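Local structure of hypothetical oxidoreductase ycnD (Bacillus subtilis, 1ZCH) at residues Ala86-Ala89 / Leu90-His94. The protein uses NADH or NADPH for flavin reduction as an FMN-containing homodimeric oxidoreductase, and also reduces nitroaromatic compounds, quinones, chromates and azo dyes. Sequence-based numbering, arbitrary orientation.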
loop_
_atom_site.group_PDB
_atom_site.type_symbol
_atom_site.label_atom_id
_atom_site.label_comp_id
_atom_site.label_asym_id
_atom_site.label_seq_id
_atom_site.Cartn_x
_atom_site.Cartn_y
_atom_site.Cartn_z
ATOM N N ALA A 86 14.555 9.276 7.441
ATOM C CA ALA A 86 13.932 10.268 8.316
ATOM C C ALA A 86 14.838 10.456 9.535
ATOM O O ALA A 86 15.001 11.569 10.036
ATOM C CB ALA A 86 12.546 9.793 8.768
ATOM N N LYS A 87 15.424 9.363 10.014
ATOM C CA LYS A 87 16.316 9.445 11.166
ATOM C C LYS A 87 17.484 10.365 10.829
ATOM O O LYS A 87 17.869 11.219 11.629
ATOM C CB LYS A 87 16.858 8.065 11.536
ATOM C CG LYS A 87 17.778 8.088 12.751
ATOM C CD LYS A 87 18.612 6.827 12.833
ATOM C CE LYS A 87 20.086 7.127 12.619
ATOM N NZ LYS A 87 20.645 7.971 13.714
ATOM N N ILE A 88 18.055 10.176 9.642
ATOM C CA ILE A 88 19.176 10.998 9.198
ATOM C C ILE A 88 18.757 12.462 9.141
ATOM O O ILE A 88 19.480 13.349 9.607
ATOM C CB ILE A 88 19.663 10.562 7.803
ATOM C CG1 ILE A 88 20.278 9.160 7.887
ATOM C CG2 ILE A 88 20.662 11.583 7.251
ATOM C CD1 ILE A 88 20.607 8.542 6.538
ATOM N N ALA A 89 17.583 12.707 8.568
ATOM C CA ALA A 89 17.064 14.065 8.446
ATOM C C ALA A 89 16.878 14.749 9.798
ATOM O O ALA A 89 17.297 15.890 9.987
ATOM C CB ALA A 89 15.738 14.046 7.689
ATOM N N LEU A 90 16.241 14.059 10.737
ATOM C CA LEU A 90 15.998 14.650 12.050
ATOM C C LEU A 90 17.210 14.713 12.966
ATOM O O LEU A 90 17.597 15.789 13.429
ATOM C CB LEU A 90 14.872 13.909 12.776
ATOM C CG LEU A 90 13.439 14.333 12.434
ATOM C CD1 LEU A 90 13.093 13.925 11.006
ATOM C CD2 LEU A 90 12.484 13.697 13.423
ATOM N N GLU A 91 17.804 13.557 13.224
ATOM C CA GLU A 91 18.942 13.473 14.128
ATOM C C GLU A 91 20.259 14.022 13.607
ATOM O O GLU A 91 20.929 14.795 14.293
ATOM C CB GLU A 91 19.150 12.019 14.557
ATOM C CG GLU A 91 17.946 11.397 15.244
ATOM C CD GLU A 91 18.237 10.004 15.766
ATOM O OE1 GLU A 91 19.374 9.516 15.579
ATOM O OE2 GLU A 91 17.329 9.395 16.363
ATOM N N ASP A 92 20.636 13.624 12.399
ATOM C CA ASP A 92 21.908 14.051 11.842
ATOM C C ASP A 92 21.942 15.421 11.181
ATOM O O ASP A 92 22.932 16.145 11.309
ATOM C CB ASP A 92 22.417 12.991 10.862
ATOM C CG ASP A 92 22.449 11.602 11.477
ATOM O OD1 ASP A 92 22.547 11.502 12.720
ATOM O OD2 ASP A 92 22.390 10.610 10.723
ATOM N N LEU A 93 20.876 15.796 10.486
ATOM C CA LEU A 93 20.871 17.085 9.806
ATOM C C LEU A 93 20.242 18.240 10.582
ATOM O O LEU A 93 20.472 19.403 10.250
ATOM C CB LEU A 93 20.182 16.952 8.443
ATOM C CG LEU A 93 20.755 15.898 7.486
ATOM C CD1 LEU A 93 20.069 16.014 6.125
ATOM C CD2 LEU A 93 22.256 16.095 7.335
ATOM N N HIS A 94 19.462 17.936 11.613
ATOM C CA HIS A 94 18.811 18.997 12.376
ATOM C C HIS A 94 18.840 18.830 13.890
ATOM O O HIS A 94 18.217 19.605 14.619
ATOM C CB HIS A 94 17.374 19.154 11.878
ATOM C CG HIS A 94 17.293 19.539 10.435
ATOM N ND1 HIS A 94 17.654 20.788 9.977
ATOM C CD2 HIS A 94 16.974 18.814 9.336
ATOM C CE1 HIS A 94 17.563 20.816 8.659
ATOM N NE2 HIS A 94 17.153 19.631 8.246
HETATM O O HOH W 1 22.678 9.419 14.556
#
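K87 and E91, one turn apart on helix 84-94, form an i to i+4 salt bridge, with K87 NZ 2.7 Å from E91 OE1. The lysine leaves the helix with CG anti to its backbone N (chi1 -179°) and bends at chi3 and chi4, which brings the ammonium group to one oxygen, OE1, met obliquely from above the carboxylate plane, 42° out of it. Nearer the backbone, K87 CG packs against the carboxylate carbon, 3.6 Å from E91 CD, as the two side chains cross. A water accepts from K87 NZ at 2.6 Å and donates to D92 OD1 at 2.8 Å.

Backbone bonding changes character along the segment. L90 N to A86 O and E91 N to K87 O are alpha-helical bonds, but I88 O takes L93 N at 3.0 Å, a pi-type i to i+5 bond, and only weakly D92 N. A89 O meets the H94 ring edge near its plane, 3.0 Å from CD2, consistent with a C-H...O contact.

Apolar contact is slight: I88 CG2 approaches L93 CG at 4.3 Å. Helix 84-94, which follows strand 75-82 away from the FMN site, packs on the second subunit: its Q190 on I88, its Y228 on L90. The lysine charge is probably balanced by two carboxylates, one directly and one through water, while H94 NE2, just beyond the pi-type turn, hydrogen-bonds S221 OG of the second subunit.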